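PDB 1H21: split-Soret cytochrome c, which carries two heme c groups and probably a [2Fe-2S] cluster per subunit of a homodimer and may transfer electrons in sulfate reduction. Local coordinates for residues 122-133 / 166-177. Numbering follows the deposited sequence.
Sequences PIFNPGDAAQGV and QRSERCGRLTAD. Unlike the reference sequence in segment 166-177: Cys171 (reference Ala).
The carboxylate of Asp177 grips two successive backbone amides of the loop: Phe124 N meets Asp177 OD1 at 2.8 Å on its syn lone pair, and Ile123 N reaches Asp177 OD2 at 2.9 Å. Beside this clasp the Phe124 ring lies with one face on Ala176, whose CB stands 3.7 Å from the ring centroid in a CH-pi contact; CG anti to the backbone N (chi1 178°) lays the ring over that methyl. Pro122, behind a cis peptide bond, fits against Arg173 CB and Leu174 CD2. Glu169 holds the other end of 122-133. Its chain bends at chi2 (64°) and brings OE1 within 2.8 Å of Val133 N, which meets it from above the carboxylate plane, with a weak second bond from Gly132 N. Glu169 OE2 offers its anti lone pair to Arg173 NE (2.9 Å), an i to i+4 salt bridge spanning one helical turn, and also bonds Tyr34 OH of helix 26-38. The extended Arg173 spreads its guanidinium under Pro126: Pro126 CD lies 3.7 Å from Arg173 CZ, over one face, while Val133 O meets NH2 weakly at the edge and a water links NH1 to Phe124 O. Asp177 and Glu169 thus clasp two ends of irregular segment 122-133 along helix 165-192, Arg173 between them; Cys171, inferred to bind the probable [2Fe-2S] cluster, directs its CB away from the loop, consistent with a cluster site across the helix.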
loop_
_atom_site.group_PDB
_atom_site.type_symbol
_atom_site.label_atom_id
_atom_site.label_comp_id
_atom_site.label_asym_id
_atom_site.label_seq_id
_atom_site.Cartn_x
_atom_site.Cartn_y
_atom_site.Cartn_z
ATOM N N PRO A 122 6.616 14.752 12.941
ATOM C CA PRO A 122 7.053 15.504 11.763
ATOM C C PRO A 122 8.202 16.463 12.080
ATOM O O PRO A 122 8.494 16.766 13.238
ATOM C CB PRO A 122 5.803 16.289 11.401
ATOM C CG PRO A 122 5.259 16.626 12.748
ATOM C CD PRO A 122 5.329 15.279 13.431
ATOM N N ILE A 123 8.842 16.928 11.025
ATOM C CA ILE A 123 9.943 17.868 11.111
ATOM C C ILE A 123 9.463 19.148 10.409
ATOM O O ILE A 123 9.643 20.258 10.918
ATOM C CB ILE A 123 11.187 17.279 10.408
ATOM C CG1 ILE A 123 11.740 16.118 11.240
ATOM C CG2 ILE A 123 12.232 18.341 10.163
ATOM C CD1 ILE A 123 12.902 15.347 10.578
ATOM N N PHE A 124 8.787 18.972 9.275
ATOM C CA PHE A 124 8.255 20.073 8.471
ATOM C C PHE A 124 7.251 20.913 9.247
ATOM O O PHE A 124 6.470 20.394 10.058
ATOM C CB PHE A 124 7.589 19.521 7.193
ATOM C CG PHE A 124 6.951 20.576 6.307
ATOM C CD1 PHE A 124 7.675 21.189 5.294
ATOM C CD2 PHE A 124 5.604 20.907 6.453
ATOM C CE1 PHE A 124 7.061 22.117 4.435
ATOM C CE2 PHE A 124 4.981 21.828 5.604
ATOM C CZ PHE A 124 5.707 22.436 4.593
ATOM N N ASN A 125 7.275 22.213 8.982
ATOM C CA ASN A 125 6.366 23.170 9.618
ATOM C C ASN A 125 5.974 24.164 8.511
ATOM O O ASN A 125 6.844 24.792 7.900
ATOM C CB ASN A 125 7.092 23.895 10.761
ATOM C CG ASN A 125 6.135 24.596 11.706
ATOM O OD1 ASN A 125 5.090 25.133 11.290
ATOM N ND2 ASN A 125 6.468 24.572 12.995
ATOM N N PRO A 126 4.665 24.307 8.226
ATOM C CA PRO A 126 4.232 25.229 7.161
ATOM C C PRO A 126 4.171 26.680 7.614
ATOM O O PRO A 126 3.961 27.603 6.794
ATOM C CB PRO A 126 2.834 24.715 6.825
ATOM C CG PRO A 126 2.306 24.376 8.223
ATOM C CD PRO A 126 3.505 23.686 8.899
ATOM N N GLY A 127 4.381 26.886 8.918
ATOM C CA GLY A 127 4.305 28.214 9.477
ATOM C C GLY A 127 2.838 28.588 9.488
ATOM O O GLY A 127 2.004 27.833 9.993
ATOM N N ASP A 128 2.503 29.715 8.874
ATOM C CA ASP A 128 1.118 30.148 8.817
ATOM C C ASP A 128 0.395 29.680 7.558
ATOM O O ASP A 128 -0.775 30.008 7.344
ATOM C CB ASP A 128 1.046 31.662 8.980
ATOM C CG ASP A 128 1.560 32.120 10.344
ATOM O OD1 ASP A 128 0.862 31.881 11.350
ATOM O OD2 ASP A 128 2.673 32.687 10.411
ATOM N N ALA A 129 1.095 28.919 6.720
ATOM C CA ALA A 129 0.479 28.375 5.510
ATOM C C ALA A 129 -0.308 27.150 5.984
ATOM O O ALA A 129 -0.865 26.396 5.170
ATOM C CB ALA A 129 1.553 27.970 4.491
ATOM N N ALA A 130 -0.315 26.950 7.308
ATOM C CA ALA A 130 -1.000 25.835 7.946
ATOM C C ALA A 130 -2.466 25.862 7.583
ATOM O O ALA A 130 -3.152 26.860 7.824
ATOM C CB ALA A 130 -0.838 25.912 9.446
ATOM N N GLN A 131 -2.949 24.772 6.993
ATOM C CA GLN A 131 -4.352 24.695 6.612
ATOM C C GLN A 131 -5.224 23.971 7.626
ATOM O O GLN A 131 -6.453 24.011 7.510
ATOM C CB GLN A 131 -4.501 24.076 5.228
ATOM C CG GLN A 131 -3.809 24.877 4.134
ATOM C CD GLN A 131 -4.157 24.372 2.762
ATOM O OE1 GLN A 131 -3.259 24.150 1.930
ATOM N NE2 GLN A 131 -5.477 24.181 2.503
ATOM N N GLY A 132 -4.597 23.281 8.581
ATOM C CA GLY A 132 -5.342 22.572 9.611
ATOM C C GLY A 132 -5.296 23.342 10.911
ATOM O O GLY A 132 -6.293 23.947 11.304
ATOM N N VAL A 133 -4.172 23.245 11.615
ATOM C CA VAL A 133 -3.952 23.974 12.859
ATOM C C VAL A 133 -2.536 24.563 12.820
ATOM O O VAL A 133 -1.566 23.881 12.442
ATOM C CB VAL A 133 -4.111 23.090 14.116
ATOM C CG1 VAL A 133 -5.456 22.427 14.133
ATOM C CG2 VAL A 133 -2.962 22.076 14.232
ATOM N N GLN A 166 -5.549 18.315 14.678
ATOM C CA GLN A 166 -4.132 18.117 14.893
ATOM C C GLN A 166 -3.581 16.925 14.163
ATOM O O GLN A 166 -2.535 17.020 13.548
ATOM C CB GLN A 166 -3.839 17.949 16.382
ATOM C CG GLN A 166 -3.771 19.217 17.195
ATOM C CD GLN A 166 -4.210 18.954 18.589
ATOM O OE1 GLN A 166 -5.401 18.722 18.831
ATOM N NE2 GLN A 166 -3.262 18.900 19.517
ATOM N N ARG A 167 -4.268 15.793 14.230
ATOM C CA ARG A 167 -3.718 14.625 13.570
ATOM C C ARG A 167 -3.809 14.725 12.053
ATOM O O ARG A 167 -2.981 14.147 11.337
ATOM C CB ARG A 167 -4.248 13.306 14.164
ATOM C CG ARG A 167 -5.471 12.738 13.536
ATOM C CD ARG A 167 -5.165 11.758 12.407
ATOM N NE ARG A 167 -6.167 11.947 11.360
ATOM C CZ ARG A 167 -5.917 11.920 10.056
ATOM N NH1 ARG A 167 -4.685 11.675 9.608
ATOM N NH2 ARG A 167 -6.865 12.284 9.208
ATOM N N SER A 168 -4.782 15.478 11.551
ATOM C CA SER A 168 -4.879 15.662 10.115
ATOM C C SER A 168 -3.799 16.687 9.716
ATOM O O SER A 168 -3.301 16.667 8.596
ATOM C CB SER A 168 -6.270 16.129 9.705
ATOM O OG SER A 168 -6.484 17.483 10.033
ATOM N N GLU A 169 -3.439 17.577 10.643
ATOM C CA GLU A 169 -2.384 18.553 10.393
ATOM C C GLU A 169 -1.094 17.740 10.391
ATOM O O GLU A 169 -0.256 17.884 9.508
ATOM C CB GLU A 169 -2.342 19.605 11.506
ATOM C CG GLU A 169 -1.218 20.644 11.375
ATOM C CD GLU A 169 -1.332 21.538 10.140
ATOM O OE1 GLU A 169 -2.445 21.978 9.799
ATOM O OE2 GLU A 169 -0.284 21.832 9.523
ATOM N N ARG A 170 -0.966 16.843 11.361
ATOM C CA ARG A 170 0.203 15.977 11.477
ATOM C C ARG A 170 0.432 15.157 10.210
ATOM O O ARG A 170 1.550 15.132 9.690
ATOM C CB ARG A 170 0.056 15.010 12.657
ATOM C CG ARG A 170 1.180 13.974 12.760
ATOM C CD ARG A 170 0.674 12.721 13.435
ATOM N NE ARG A 170 1.666 11.652 13.551
ATOM C CZ ARG A 170 1.579 10.490 12.905
ATOM N NH1 ARG A 170 0.554 10.251 12.082
ATOM N NH2 ARG A 170 2.491 9.546 13.114
ATOM N N CYS A 171 -0.604 14.474 9.721
ATOM C CA CYS A 171 -0.426 13.658 8.526
ATOM C C CYS A 171 -0.057 14.520 7.327
ATOM O O CYS A 171 0.769 14.117 6.500
ATOM C CB CYS A 171 -1.615 12.701 8.273
ATOM S SG CYS A 171 -1.605 11.170 9.363
ATOM N N GLY A 172 -0.533 15.762 7.333
ATOM C CA GLY A 172 -0.231 16.690 6.253
ATOM C C GLY A 172 1.244 17.047 6.236
ATOM O O GLY A 172 1.856 17.144 5.167
ATOM N N ARG A 173 1.827 17.230 7.420
ATOM C CA ARG A 173 3.238 17.566 7.534
ATOM C C ARG A 173 4.095 16.353 7.232
ATOM O O ARG A 173 5.149 16.481 6.606
ATOM C CB ARG A 173 3.548 18.114 8.928
ATOM C CG ARG A 173 2.714 19.358 9.272
ATOM C CD ARG A 173 3.004 19.936 10.663
ATOM N NE ARG A 173 2.045 20.997 11.009
ATOM C CZ ARG A 173 2.236 21.932 11.942
ATOM N NH1 ARG A 173 3.365 21.958 12.648
ATOM N NH2 ARG A 173 1.276 22.828 12.182
ATOM N N LEU A 174 3.637 15.173 7.647
ATOM C CA LEU A 174 4.378 13.946 7.392
ATOM C C LEU A 174 4.487 13.741 5.895
ATOM O O LEU A 174 5.518 13.284 5.396
ATOM C CB LEU A 174 3.692 12.742 8.022
ATOM C CG LEU A 174 3.720 12.617 9.547
ATOM C CD1 LEU A 174 3.053 11.299 9.932
ATOM C CD2 LEU A 174 5.143 12.660 10.063
ATOM N N THR A 175 3.435 14.101 5.172
ATOM C CA THR A 175 3.462 13.983 3.714
ATOM C C THR A 175 4.675 14.756 3.152
ATOM O O THR A 175 5.393 14.266 2.277
ATOM C CB THR A 175 2.161 14.517 3.088
ATOM O OG1 THR A 175 1.061 13.723 3.540
ATOM C CG2 THR A 175 2.221 14.421 1.602
ATOM N N ALA A 176 4.933 15.924 3.745
ATOM C CA ALA A 176 6.027 16.815 3.366
ATOM C C ALA A 176 7.369 16.221 3.706
ATOM O O ALA A 176 8.253 16.190 2.863
ATOM C CB ALA A 176 5.865 18.127 4.054
ATOM N N ASP A 177 7.514 15.722 4.925
ATOM C CA ASP A 177 8.765 15.102 5.335
ATOM C C ASP A 177 9.126 13.924 4.431
ATOM O O ASP A 177 10.300 13.703 4.127
ATOM C CB ASP A 177 8.668 14.572 6.768
ATOM C CG ASP A 177 8.505 15.667 7.808
ATOM O OD1 ASP A 177 9.159 16.732 7.714
ATOM O OD2 ASP A 177 7.747 15.445 8.773
HETATM O O HOH W 1 5.637 20.536 12.619
#